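Long-range contacts in adhesion G-protein coupled receptor G6 (Danio rerio, PDB 6V55), which probably couples cell adhesion to G-protein signalling, with a role in myelination, through a large, calcium-binding, multidomain extracellular region: residues C449-F454 with R483-I487; C473-R479 with N503-I507; V512-A517 with E546-K552; A521-A525 with T560-I564. One frame throughout, in Å; residues are numbered along the deposited sequence.

Contact 1 (C449-F454 with R483-I487); sequences CQADEF and RTCMI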
loop_
_atom_site.group_PDB
_atom_site.type_symbol
_atom_site.label_atom_id
_atom_site.label_comp_id
_atom_site.label_asym_id
_atom_site.label_seq_id
_atom_site.Cartn_x
_atom_site.Cartn_y
_atom_site.Cartn_z
ATOM N N CYS A 449 9.991 -13.948 -8.885
ATOM C CA CYS A 449 10.735 -12.869 -9.522
ATOM C C CYS A 449 10.512 -11.589 -8.728
ATOM O O CYS A 449 9.372 -11.234 -8.419
ATOM C CB CYS A 449 10.301 -12.667 -10.969
ATOM S SG CYS A 449 10.572 -14.059 -12.081
ATOM N N GLN A 450 11.600 -10.922 -8.358
ATOM C CA GLN A 450 11.507 -9.719 -7.550
ATOM C C GLN A 450 10.947 -8.568 -8.369
ATOM O O GLN A 450 10.965 -8.591 -9.606
ATOM C CB GLN A 450 12.880 -9.340 -6.985
ATOM C CG GLN A 450 13.410 -10.322 -5.950
ATOM C CD GLN A 450 12.488 -10.463 -4.735
ATOM O OE1 GLN A 450 11.669 -11.379 -4.676
ATOM N NE2 GLN A 450 12.632 -9.567 -3.761
ATOM N N ALA A 451 10.406 -7.576 -7.656
ATOM C CA ALA A 451 10.024 -6.314 -8.275
ATOM C C ALA A 451 11.239 -5.635 -8.888
ATOM O O ALA A 451 12.326 -5.657 -8.304
ATOM C CB ALA A 451 9.378 -5.400 -7.252
ATOM N N ASP A 452 11.058 -5.062 -10.085
ATOM C CA ASP A 452 12.182 -4.730 -10.962
ATOM C C ASP A 452 11.742 -3.721 -12.022
ATOM O O ASP A 452 10.728 -3.941 -12.694
ATOM C CB ASP A 452 12.717 -6.005 -11.630
ATOM C CG ASP A 452 13.856 -5.727 -12.584
ATOM O OD1 ASP A 452 14.880 -5.188 -12.103
ATOM O OD2 ASP A 452 13.740 -6.043 -13.801
ATOM N N GLU A 453 12.503 -2.632 -12.186
ATOM C CA GLU A 453 12.186 -1.591 -13.172
ATOM C C GLU A 453 13.070 -1.777 -14.404
ATOM O O GLU A 453 14.262 -1.449 -14.379
ATOM C CB GLU A 453 12.363 -0.199 -12.572
ATOM C CG GLU A 453 12.137 0.982 -13.544
ATOM C CD GLU A 453 11.893 2.294 -12.799
ATOM O OE1 GLU A 453 11.556 3.329 -13.442
ATOM O OE2 GLU A 453 12.023 2.281 -11.551
ATOM N N PHE A 454 12.483 -2.320 -15.482
ATOM C CA PHE A 454 13.192 -2.428 -16.756
ATOM C C PHE A 454 12.193 -2.358 -17.910
ATOM O O PHE A 454 11.215 -3.118 -17.921
ATOM C CB PHE A 454 14.029 -3.702 -16.881
ATOM C CG PHE A 454 14.724 -3.815 -18.215
ATOM C CD1 PHE A 454 15.715 -2.893 -18.574
ATOM C CD2 PHE A 454 14.349 -4.792 -19.129
ATOM C CE1 PHE A 454 16.332 -2.959 -19.813
ATOM C CE2 PHE A 454 14.967 -4.875 -20.359
ATOM C CZ PHE A 454 15.958 -3.955 -20.705
ATOM N N ARG A 483 5.382 -8.573 -19.112
ATOM C CA ARG A 483 6.605 -9.290 -18.744
ATOM C C ARG A 483 6.224 -10.549 -17.979
ATOM O O ARG A 483 5.317 -10.522 -17.143
ATOM C CB ARG A 483 7.549 -8.443 -17.881
ATOM C CG ARG A 483 9.016 -8.754 -18.071
ATOM C CD ARG A 483 9.907 -7.908 -17.169
ATOM N NE ARG A 483 11.335 -8.099 -17.432
ATOM C CZ ARG A 483 12.305 -7.633 -16.641
ATOM N NH1 ARG A 483 11.994 -6.966 -15.530
ATOM N NH2 ARG A 483 13.584 -7.837 -16.951
ATOM N N THR A 484 6.920 -11.652 -18.261
ATOM C CA THR A 484 6.606 -12.949 -17.668
ATOM C C THR A 484 7.752 -13.411 -16.779
ATOM O O THR A 484 8.922 -13.336 -17.174
ATOM C CB THR A 484 6.316 -13.993 -18.753
ATOM O OG1 THR A 484 5.294 -13.492 -19.618
ATOM C CG2 THR A 484 5.817 -15.307 -18.143
ATOM N N CYS A 485 7.408 -13.846 -15.569
ATOM C CA CYS A 485 8.314 -14.530 -14.650
ATOM C C CYS A 485 8.401 -16.000 -15.071
ATOM O O CYS A 485 7.483 -16.781 -14.806
ATOM C CB CYS A 485 7.789 -14.389 -13.224
ATOM S SG CYS A 485 8.840 -15.116 -11.955
ATOM N N MET A 486 9.516 -16.393 -15.706
ATOM C CA MET A 486 9.707 -17.720 -16.297
ATOM C C MET A 486 10.515 -18.642 -15.385
ATOM O O MET A 486 11.240 -18.196 -14.494
ATOM C CB MET A 486 10.438 -17.623 -17.635
ATOM C CG MET A 486 9.872 -16.619 -18.576
ATOM S SD MET A 486 8.919 -17.382 -19.883
ATOM C CE MET A 486 10.211 -18.257 -20.772
ATOM N N ILE A 487 10.432 -19.946 -15.668
ATOM C CA ILE A 487 11.238 -20.963 -14.989
ATOM C C ILE A 487 12.378 -21.416 -15.897
ATOM O O ILE A 487 12.144 -21.976 -16.980
ATOM C CB ILE A 487 10.395 -22.166 -14.575
ATOM C CG1 ILE A 487 9.397 -21.726 -13.531
ATOM C CG2 ILE A 487 11.278 -23.274 -14.037
ATOM C CD1 ILE A 487 8.323 -22.665 -13.425
HETATM O O HOH W 1 15.542 -6.871 -15.231
#

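Contact 2 (C473-R479 with N503-I507); sequences CFPYKDR and NCTNI. With NAG (2-acetamido-2-deoxy-beta-D-glucopyranose), chain K; NAG (2-acetamido-2-deoxy-beta-D-glucopyranose), chain F.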
loop_
_atom_site.group_PDB
_atom_site.type_symbol
_atom_site.label_atom_id
_atom_site.label_comp_id
_atom_site.label_asym_id
_atom_site.label_seq_id
_atom_site.Cartn_x
_atom_site.Cartn_y
_atom_site.Cartn_z
ATOM N N CYS A 473 1.781 1.551 -20.770
ATOM C CA CYS A 473 2.777 2.065 -21.693
ATOM C C CYS A 473 3.115 3.497 -21.299
ATOM O O CYS A 473 2.218 4.324 -21.116
ATOM C CB CYS A 473 2.254 2.018 -23.133
ATOM S SG CYS A 473 2.175 0.380 -23.887
ATOM N N PHE A 474 4.404 3.776 -21.121
ATOM C CA PHE A 474 4.841 5.127 -20.806
ATOM C C PHE A 474 4.903 5.949 -22.085
ATOM O O PHE A 474 5.527 5.516 -23.049
ATOM C CB PHE A 474 6.214 5.104 -20.133
ATOM C CG PHE A 474 6.703 6.459 -19.732
ATOM C CD1 PHE A 474 6.169 7.085 -18.614
ATOM C CD2 PHE A 474 7.660 7.131 -20.490
ATOM C CE1 PHE A 474 6.612 8.336 -18.220
ATOM C CE2 PHE A 474 8.093 8.408 -20.116
ATOM C CZ PHE A 474 7.565 9.005 -18.976
ATOM N N PRO A 475 4.307 7.147 -22.128
ATOM C CA PRO A 475 3.497 7.824 -21.106
ATOM C C PRO A 475 2.004 7.983 -21.411
ATOM O O PRO A 475 1.330 8.690 -20.660
ATOM C CB PRO A 475 4.121 9.204 -21.058
ATOM C CG PRO A 475 4.422 9.456 -22.510
ATOM C CD PRO A 475 4.767 8.110 -23.143
ATOM N N TYR A 476 1.484 7.366 -22.469
ATOM C CA TYR A 476 0.114 7.673 -22.847
ATOM C C TYR A 476 -0.905 6.717 -22.244
ATOM O O TYR A 476 -2.089 7.078 -22.169
ATOM C CB TYR A 476 0.014 7.724 -24.373
ATOM C CG TYR A 476 0.900 8.824 -24.908
ATOM C CD1 TYR A 476 0.766 10.139 -24.434
ATOM C CD2 TYR A 476 1.881 8.566 -25.857
ATOM C CE1 TYR A 476 1.585 11.172 -24.906
ATOM C CE2 TYR A 476 2.694 9.590 -26.331
ATOM C CZ TYR A 476 2.541 10.887 -25.851
ATOM O OH TYR A 476 3.355 11.892 -26.332
ATOM N N LYS A 477 -0.459 5.523 -21.825
ATOM C CA LYS A 477 -1.249 4.481 -21.138
ATOM C C LYS A 477 -2.444 3.971 -21.945
ATOM O O LYS A 477 -3.380 3.414 -21.357
ATOM C CB LYS A 477 -1.752 4.919 -19.757
ATOM C CG LYS A 477 -0.756 5.542 -18.819
ATOM C CD LYS A 477 -1.528 6.128 -17.625
ATOM C CE LYS A 477 -1.701 5.160 -16.477
ATOM N NZ LYS A 477 -1.595 5.842 -15.154
ATOM N N ASP A 478 -2.427 4.135 -23.278
ATOM C CA ASP A 478 -3.544 3.667 -24.098
ATOM C C ASP A 478 -3.560 2.153 -24.165
ATOM O O ASP A 478 -4.634 1.544 -24.146
ATOM C CB ASP A 478 -3.477 4.233 -25.520
ATOM C CG ASP A 478 -3.069 5.709 -25.572
ATOM O OD1 ASP A 478 -2.110 6.017 -26.321
ATOM O OD2 ASP A 478 -3.712 6.567 -24.909
ATOM N N ARG A 479 -2.380 1.532 -24.257
ATOM C CA ARG A 479 -2.210 0.081 -24.281
ATOM C C ARG A 479 -1.211 -0.331 -23.195
ATOM O O ARG A 479 -0.680 0.509 -22.459
ATOM C CB ARG A 479 -1.783 -0.423 -25.674
ATOM C CG ARG A 479 -2.481 0.250 -26.862
ATOM C CD ARG A 479 -2.212 -0.450 -28.186
ATOM N NE ARG A 479 -3.109 -1.582 -28.439
ATOM C CZ ARG A 479 -3.154 -2.258 -29.589
ATOM N NH1 ARG A 479 -2.347 -1.923 -30.596
ATOM N NH2 ARG A 479 -3.999 -3.273 -29.735
ATOM N N ASN A 503 3.297 -2.940 -28.188
ATOM C CA ASN A 503 2.126 -2.087 -28.345
ATOM C C ASN A 503 2.343 -0.678 -27.777
ATOM O O ASN A 503 1.393 0.113 -27.717
ATOM C CB ASN A 503 0.904 -2.744 -27.685
ATOM C CG ASN A 503 0.528 -4.090 -28.317
ATOM O OD1 ASN A 503 1.154 -4.534 -29.278
ATOM N ND2 ASN A 503 -0.505 -4.736 -27.771
ATOM N N CYS A 504 3.569 -0.337 -27.382
ATOM C CA CYS A 504 3.836 0.907 -26.676
ATOM C C CYS A 504 4.449 1.950 -27.607
ATOM O O CYS A 504 5.173 1.624 -28.557
ATOM C CB CYS A 504 4.783 0.676 -25.489
ATOM S SG CYS A 504 4.148 -0.250 -24.075
ATOM N N THR A 505 4.189 3.219 -27.284
ATOM C CA THR A 505 4.701 4.368 -28.010
ATOM C C THR A 505 5.620 5.193 -27.114
ATOM O O THR A 505 5.441 5.247 -25.899
ATOM C CB THR A 505 3.558 5.259 -28.513
ATOM O OG1 THR A 505 2.705 5.575 -27.410
ATOM C CG2 THR A 505 2.741 4.554 -29.581
ATOM N N ASN A 506 6.592 5.864 -27.743
ATOM C CA ASN A 506 7.461 6.857 -27.119
ATOM C C ASN A 506 6.650 8.091 -26.722
ATOM O O ASN A 506 5.488 8.250 -27.094
ATOM C CB ASN A 506 8.541 7.343 -28.099
ATOM C CG ASN A 506 9.636 6.323 -28.408
ATOM O OD1 ASN A 506 10.111 5.605 -27.531
ATOM N ND2 ASN A 506 10.053 6.283 -29.693
ATOM N N ILE A 507 7.304 9.019 -26.012
ATOM C CA ILE A 507 6.851 10.416 -25.974
ATOM C C ILE A 507 6.796 11.001 -27.382
ATOM O O ILE A 507 5.799 11.618 -27.782
ATOM C CB ILE A 507 7.780 11.260 -25.075
ATOM C CG1 ILE A 507 7.712 10.803 -23.619
ATOM C CG2 ILE A 507 7.461 12.761 -25.168
ATOM C CD1 ILE A 507 8.799 11.413 -22.762
HETATM C C1 NAG K . -0.983 -6.017 -28.240
HETATM C C2 NAG K . -1.172 -6.964 -27.038
HETATM C C3 NAG K . -1.747 -8.324 -27.491
HETATM C C4 NAG K . -3.023 -8.131 -28.311
HETATM C C5 NAG K . -2.753 -7.183 -29.490
HETATM C C6 NAG K . -3.983 -6.881 -30.327
HETATM C C7 NAG K . 0.211 -6.779 -25.026
HETATM C C8 NAG K . 1.565 -6.984 -24.421
HETATM N N2 NAG K . 0.079 -7.131 -26.312
HETATM O O3 NAG K . -2.040 -9.134 -26.354
HETATM O O4 NAG K . -3.536 -9.384 -28.763
HETATM O O5 NAG K . -2.242 -5.924 -29.003
HETATM O O6 NAG K . -4.754 -5.795 -29.826
HETATM O O7 NAG K . -0.732 -6.324 -24.373
HETATM C C1 NAG F . 11.105 5.458 -30.275
HETATM C C2 NAG F . 10.765 4.820 -31.673
HETATM C C3 NAG F . 12.047 4.315 -32.386
HETATM C C4 NAG F . 13.144 5.373 -32.417
HETATM C C5 NAG F . 13.473 5.764 -30.982
HETATM C C6 NAG F . 14.582 6.792 -30.870
HETATM C C7 NAG F . 8.973 3.281 -32.451
HETATM C C8 NAG F . 8.096 2.118 -32.067
HETATM N N2 NAG F . 9.817 3.722 -31.503
HETATM O O3 NAG F . 11.763 3.888 -33.716
HETATM O O4 NAG F . 14.311 4.891 -33.082
HETATM O O5 NAG F . 12.297 6.342 -30.392
HETATM O O6 NAG F . 15.725 6.430 -31.635
HETATM O O7 NAG F . 8.921 3.790 -33.566
HETATM O O HOH W 2 2.878 5.548 -24.422
#

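Contact 3 (V512-A517 with E546-K552); sequences VSQENA and ELVNIAK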
loop_
_atom_site.group_PDB
_atom_site.type_symbol
_atom_site.label_atom_id
_atom_site.label_comp_id
_atom_site.label_asym_id
_atom_site.label_seq_id
_atom_site.Cartn_x
_atom_site.Cartn_y
_atom_site.Cartn_z
ATOM N N VAL A 512 0.168 13.614 -33.591
ATOM C CA VAL A 512 -0.919 14.391 -33.019
ATOM C C VAL A 512 -1.946 14.693 -34.099
ATOM O O VAL A 512 -1.616 14.851 -35.282
ATOM C CB VAL A 512 -0.387 15.674 -32.362
ATOM C CG1 VAL A 512 0.339 15.344 -31.083
ATOM C CG2 VAL A 512 0.552 16.392 -33.290
ATOM N N SER A 513 -3.205 14.727 -33.696
ATOM C CA SER A 513 -4.317 15.084 -34.553
ATOM C C SER A 513 -5.089 16.147 -33.811
ATOM O O SER A 513 -4.792 16.432 -32.657
ATOM C CB SER A 513 -5.247 13.892 -34.812
ATOM O OG SER A 513 -5.909 13.502 -33.612
ATOM N N GLN A 514 -6.132 16.679 -34.446
ATOM C CA GLN A 514 -7.108 17.475 -33.712
ATOM C C GLN A 514 -7.873 16.626 -32.694
ATOM O O GLN A 514 -8.245 17.124 -31.620
ATOM C CB GLN A 514 -8.065 18.141 -34.702
ATOM C CG GLN A 514 -9.056 19.113 -34.098
ATOM C CD GLN A 514 -8.383 20.201 -33.295
ATOM O OE1 GLN A 514 -7.805 21.122 -33.868
ATOM N NE2 GLN A 514 -8.465 20.113 -31.967
ATOM N N GLU A 515 -8.066 15.336 -32.974
ATOM C CA GLU A 515 -8.888 14.515 -32.095
ATOM C C GLU A 515 -8.127 13.963 -30.899
ATOM O O GLU A 515 -8.733 13.768 -29.837
ATOM C CB GLU A 515 -9.530 13.378 -32.892
ATOM C CG GLU A 515 -10.906 13.765 -33.450
ATOM C CD GLU A 515 -10.825 14.766 -34.605
ATOM O OE1 GLU A 515 -9.909 14.607 -35.458
ATOM O OE2 GLU A 515 -11.672 15.699 -34.657
ATOM N N ASN A 516 -6.817 13.745 -31.019
ATOM C CA ASN A 516 -6.048 13.256 -29.886
ATOM C C ASN A 516 -5.217 14.338 -29.189
ATOM O O ASN A 516 -4.493 13.998 -28.247
ATOM C CB ASN A 516 -5.181 12.061 -30.313
ATOM C CG ASN A 516 -3.870 12.456 -30.953
ATOM O OD1 ASN A 516 -3.816 13.367 -31.766
ATOM N ND2 ASN A 516 -2.806 11.729 -30.621
ATOM N N ALA A 517 -5.329 15.623 -29.604
ATOM C CA ALA A 517 -4.493 16.698 -29.052
ATOM C C ALA A 517 -4.785 16.957 -27.578
ATOM O O ALA A 517 -3.857 17.204 -26.792
ATOM C CB ALA A 517 -4.689 18.000 -29.819
ATOM N N GLU A 546 4.554 20.321 -31.893
ATOM C CA GLU A 546 3.779 19.663 -32.939
ATOM C C GLU A 546 2.286 19.792 -32.672
ATOM O O GLU A 546 1.497 20.054 -33.595
ATOM C CB GLU A 546 4.170 18.190 -33.032
ATOM C CG GLU A 546 5.645 17.932 -33.318
ATOM C CD GLU A 546 6.003 16.444 -33.228
ATOM O OE1 GLU A 546 7.213 16.107 -33.316
ATOM O OE2 GLU A 546 5.072 15.610 -33.068
ATOM N N LEU A 547 1.915 19.687 -31.397
ATOM C CA LEU A 547 0.537 19.809 -30.969
ATOM C C LEU A 547 -0.003 21.204 -31.216
ATOM O O LEU A 547 -1.132 21.348 -31.679
ATOM C CB LEU A 547 0.444 19.470 -29.486
ATOM C CG LEU A 547 -0.927 19.344 -28.848
ATOM C CD1 LEU A 547 -0.903 18.134 -27.977
ATOM C CD2 LEU A 547 -1.293 20.557 -28.031
ATOM N N VAL A 548 0.774 22.239 -30.897
ATOM C CA VAL A 548 0.266 23.602 -31.037
ATOM C C VAL A 548 0.169 23.968 -32.517
ATOM O O VAL A 548 -0.766 24.657 -32.938
ATOM C CB VAL A 548 1.151 24.561 -30.209
ATOM C CG1 VAL A 548 0.898 26.031 -30.527
ATOM C CG2 VAL A 548 0.896 24.349 -28.739
ATOM N N ASN A 549 1.020 23.366 -33.350
ATOM C CA ASN A 549 1.001 23.636 -34.781
ATOM C C ASN A 549 -0.182 22.997 -35.492
ATOM O O ASN A 549 -0.850 23.662 -36.291
ATOM C CB ASN A 549 2.296 23.160 -35.401
ATOM C CG ASN A 549 3.289 24.260 -35.484
ATOM O OD1 ASN A 549 2.975 25.335 -36.012
ATOM N ND2 ASN A 549 4.472 24.050 -34.915
ATOM N N ILE A 550 -0.476 21.729 -35.224
ATOM C CA ILE A 550 -1.526 21.101 -36.014
ATOM C C ILE A 550 -2.931 21.352 -35.461
ATOM O O ILE A 550 -3.897 21.291 -36.232
ATOM C CB ILE A 550 -1.235 19.598 -36.214
ATOM C CG1 ILE A 550 -1.810 19.120 -37.555
ATOM C CG2 ILE A 550 -1.754 18.758 -35.071
ATOM C CD1 ILE A 550 -1.153 17.857 -38.101
ATOM N N ALA A 551 -3.075 21.718 -34.187
ATOM C CA ALA A 551 -4.398 21.737 -33.586
ATOM C C ALA A 551 -4.989 23.139 -33.587
ATOM O O ALA A 551 -4.278 24.141 -33.638
ATOM C CB ALA A 551 -4.365 21.191 -32.158
ATOM N N LYS A 552 -6.316 23.195 -33.559
ATOM C CA LYS A 552 -7.028 24.437 -33.311
ATOM C C LYS A 552 -7.188 24.586 -31.809
ATOM O O LYS A 552 -7.493 23.615 -31.112
ATOM C CB LYS A 552 -8.388 24.442 -34.016
ATOM C CG LYS A 552 -8.326 24.017 -35.496
ATOM C CD LYS A 552 -9.437 24.666 -36.346
ATOM C CE LYS A 552 -8.882 25.329 -37.632
ATOM N NZ LYS A 552 -8.068 26.582 -37.414
#

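Contact 4 (A521-A525 with T560-I564); sequences AVQLA and TVVTI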
loop_
_atom_site.group_PDB
_atom_site.type_symbol
_atom_site.label_atom_id
_atom_site.label_comp_id
_atom_site.label_asym_id
_atom_site.label_seq_id
_atom_site.Cartn_x
_atom_site.Cartn_y
_atom_site.Cartn_z
ATOM N N ALA A 521 -1.888 16.256 -24.661
ATOM C CA ALA A 521 -1.485 17.385 -23.830
ATOM C C ALA A 521 -1.732 17.120 -22.353
ATOM O O ALA A 521 -0.908 17.510 -21.522
ATOM C CB ALA A 521 -2.222 18.642 -24.264
ATOM N N VAL A 522 -2.827 16.416 -22.028
ATOM C CA VAL A 522 -3.149 16.054 -20.649
ATOM C C VAL A 522 -2.110 15.076 -20.093
ATOM O O VAL A 522 -1.613 15.262 -18.972
ATOM C CB VAL A 522 -4.588 15.493 -20.593
ATOM C CG1 VAL A 522 -4.808 14.604 -19.440
ATOM C CG2 VAL A 522 -5.591 16.612 -20.498
ATOM N N GLN A 523 -1.691 14.084 -20.899
ATOM C CA GLN A 523 -0.712 13.109 -20.416
ATOM C C GLN A 523 0.669 13.726 -20.217
ATOM O O GLN A 523 1.287 13.502 -19.171
ATOM C CB GLN A 523 -0.616 11.901 -21.355
ATOM C CG GLN A 523 -1.886 11.032 -21.555
ATOM C CD GLN A 523 -2.984 11.192 -20.487
ATOM O OE1 GLN A 523 -2.803 10.897 -19.288
ATOM N NE2 GLN A 523 -4.149 11.654 -20.939
ATOM N N LEU A 524 1.121 14.566 -21.167
ATOM C CA LEU A 524 2.394 15.257 -21.035
ATOM C C LEU A 524 2.391 16.242 -19.868
ATOM O O LEU A 524 3.422 16.401 -19.206
ATOM C CB LEU A 524 2.725 15.997 -22.328
ATOM C CG LEU A 524 2.896 15.244 -23.650
ATOM C CD1 LEU A 524 3.306 16.198 -24.760
ATOM C CD2 LEU A 524 3.841 14.052 -23.560
ATOM N N ALA A 525 1.238 16.861 -19.567
ATOM C CA ALA A 525 1.119 17.740 -18.403
ATOM C C ALA A 525 1.227 16.986 -17.080
ATOM O O ALA A 525 1.637 17.579 -16.070
ATOM C CB ALA A 525 -0.211 18.500 -18.447
ATOM N N THR A 560 -3.979 23.404 -20.712
ATOM C CA THR A 560 -3.082 22.276 -20.507
ATOM C C THR A 560 -1.693 22.574 -21.050
ATOM O O THR A 560 -0.684 22.212 -20.422
ATOM C CB THR A 560 -3.665 21.026 -21.154
ATOM O OG1 THR A 560 -5.082 21.010 -20.954
ATOM C CG2 THR A 560 -3.103 19.823 -20.513
ATOM N N VAL A 561 -1.623 23.273 -22.187
ATOM C CA VAL A 561 -0.335 23.536 -22.815
ATOM C C VAL A 561 0.460 24.554 -22.000
ATOM O O VAL A 561 1.676 24.399 -21.851
ATOM C CB VAL A 561 -0.569 23.944 -24.290
ATOM C CG1 VAL A 561 0.679 24.489 -24.981
ATOM C CG2 VAL A 561 -1.080 22.759 -25.059
ATOM N N VAL A 562 -0.224 25.491 -21.321
ATOM C CA VAL A 562 0.475 26.509 -20.531
ATOM C C VAL A 562 1.050 25.887 -19.259
ATOM O O VAL A 562 2.100 26.326 -18.749
ATOM C CB VAL A 562 -0.474 27.727 -20.323
ATOM C CG1 VAL A 562 -0.220 28.546 -19.064
ATOM C CG2 VAL A 562 -0.341 28.657 -21.522
ATOM N N THR A 563 0.479 24.759 -18.829
ATOM C CA THR A 563 1.048 24.174 -17.642
ATOM C C THR A 563 2.063 23.089 -17.938
ATOM O O THR A 563 2.774 22.686 -17.010
ATOM C CB THR A 563 -0.062 23.665 -16.736
ATOM O OG1 THR A 563 -0.748 22.576 -17.361
ATOM C CG2 THR A 563 -1.053 24.784 -16.498
ATOM N N ILE A 564 2.138 22.588 -19.178
ATOM C CA ILE A 564 3.350 21.885 -19.590
ATOM C C ILE A 564 4.532 22.832 -19.501
ATOM O O ILE A 564 5.507 22.543 -18.803
ATOM C CB ILE A 564 3.199 21.281 -20.996
ATOM C CG1 ILE A 564 2.038 20.301 -20.944
ATOM C CG2 ILE A 564 4.441 20.544 -21.371
ATOM C CD1 ILE A 564 1.477 19.836 -22.276
#

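Contact 1 (C449-F454 with R483-I487)
A short salt bridge opens the account: R483 NH1 donates to D452 OD2 at 2.6 Å, almost in line (N-H...O angle 172°), with the carboxylate oxygen near the guanidinium plane. Water 1 closes a second path between the same two side chains, donating to D452 OD2 (2.4 Å) and accepting from R483 NH2 (2.8 Å). The remaining guanidinium nitrogen, R483 NE, hydrogen-bonds to the carbonyl of A497, and the group also makes a cation-pi contact with W496. F454 lies over one guanidinium face, its CD2 3.8 Å from R483 NH2. Two residues along strand 480-488 from R483, C485 is covalently joined to C449 (SG to SG 2.0 Å, chi3 89°). R483 and C485 point toward 449-454 while the intervening T484 points away, as expected for successive residues of a strand. In this small disulfide-rich region, consistent with the hormone-receptor domain of adhesion receptors, a disulfide and an ion pair thus pin one strand face, and D452 meets the charge of the buried R483.

Contact 2 (C473-R479 with N503-I507)
N503 begins the segment carrying a glycan, its ND2 bonded to C1 of NAG K; R479 lies against it, with CD 3.9 Å from N503 CB, and R479 NH2 comes within 2.6 Å of O6 of that sugar. C504 follows with the covalent tie, a disulfide from its SG to C473 SG (2.1 Å, chi3 -76°). T505 completes the glycosylation sequon; water 2 donates to T505 O and accepts from Y476 N, both at 3.0 Å, bridging the two loops. N506 turns its side chain away to carry NAG F, but N506 O sits 3.2 Å from Y476 CE2. I507 O accepts from Y476 OH at 2.9 Å, and the I507 side chain meets F474 and the cis-proline P475 (P475 CG to I507 CG1 3.7 Å). K477 forms salt bridges to E53 and D98, two calcium-site residues of the CUB domain. Both disulfide-clamped loops, consistent with the hormone-receptor domain, lie where it meets the helices of the probable GAIN domain and the CUB domain.

Contact 3 (V512-A517 with E546-K552)
V512 lies at the apolar centre, pointed at the last turns of helix 534-550: its CG2 is 3.8 Å from I550 CG2 and 4.0 Å from the aliphatic CB of E546, and its CG1 is 4.4 Å from L547 CD1. A517, in helix 517-527, adds a second small patch, its CB lying 4.1 Å from L547 CG and 4.0 Å from A551 CB. L547 also reaches V520 of helix 517-527 and L557 of helix 555-568. At the polar edge, just past A551, which leaves helical geometry, K552 N donates to Q514 OE1 at 2.6 Å, nearly straight at 173°. Within 512-517, S513 OG accepts from N516 N (2.8 Å) in an ST motif, while N516 OD1 accepts from S513 N in a very short 2.4 Å bond. The chemistry is therefore split: alanine methyls at A517 and A551 leave room for close approach beside the branched V512, L547 and I550, and Q514 gives a partner to a main-chain amide where helix 534-550 has ended.

Contact 4 (A521-A525 with T560-I564)
Two helices of a bundle, 517-527 and 555-568, run side by side here in nearly the same direction, consistent with the helical subdomain of a GAIN domain. Their local axes approach to 8.9 Å at 28°, close enough for alanines on one helix to receive larger residues from the other. I564 is the most deeply engaged: its CD1 reaches 3.4 Å from A521 O and 4.0 Å from L524 CB, and it also packs on V540 and V544 of helix 534-550, so it fills space among three helices. T560 comes next and makes its contacts through its methyl group, CG2 lying 3.3 Å from A521 O, 3.7 Å from V522 N and 3.8 Å from A525 CB; its hydroxyl hydrogen-bonds instead to T556 O in its own helix. A521, pointing toward the partner helix, also meets V561, CB to CG2 4.3 Å. One turn further, where the CA atoms of A525 and I564 are 4.9 Å apart, A525 CB rests 3.8 Å from I564 CG1.

Overall arrangement
From the N terminus, C449-F454 opens contact 1, and C473-R479 opens contact 2 before strand 480-488 returns to close the first at R483-I487; N503-I507 then closes the second. The two disulfide-bearing contacts cross; their segments adjoin in sequence but make no other contact, and together they tie what is probably one small domain. Contacts 3 and 4 follow in series and cross likewise: V512-A517, A521-A525, E546-K552 and T560-I564 alternate, packing helices 517-527, 534-550 and 555-568 together, with V548 CG2 3.8 Å from V561 CG1. The two pairs meet where contact 2 abuts contact 4, Y476 OH lying 3.5 Å from L524 CD2, which joins the disulfide-rich domain to the helices.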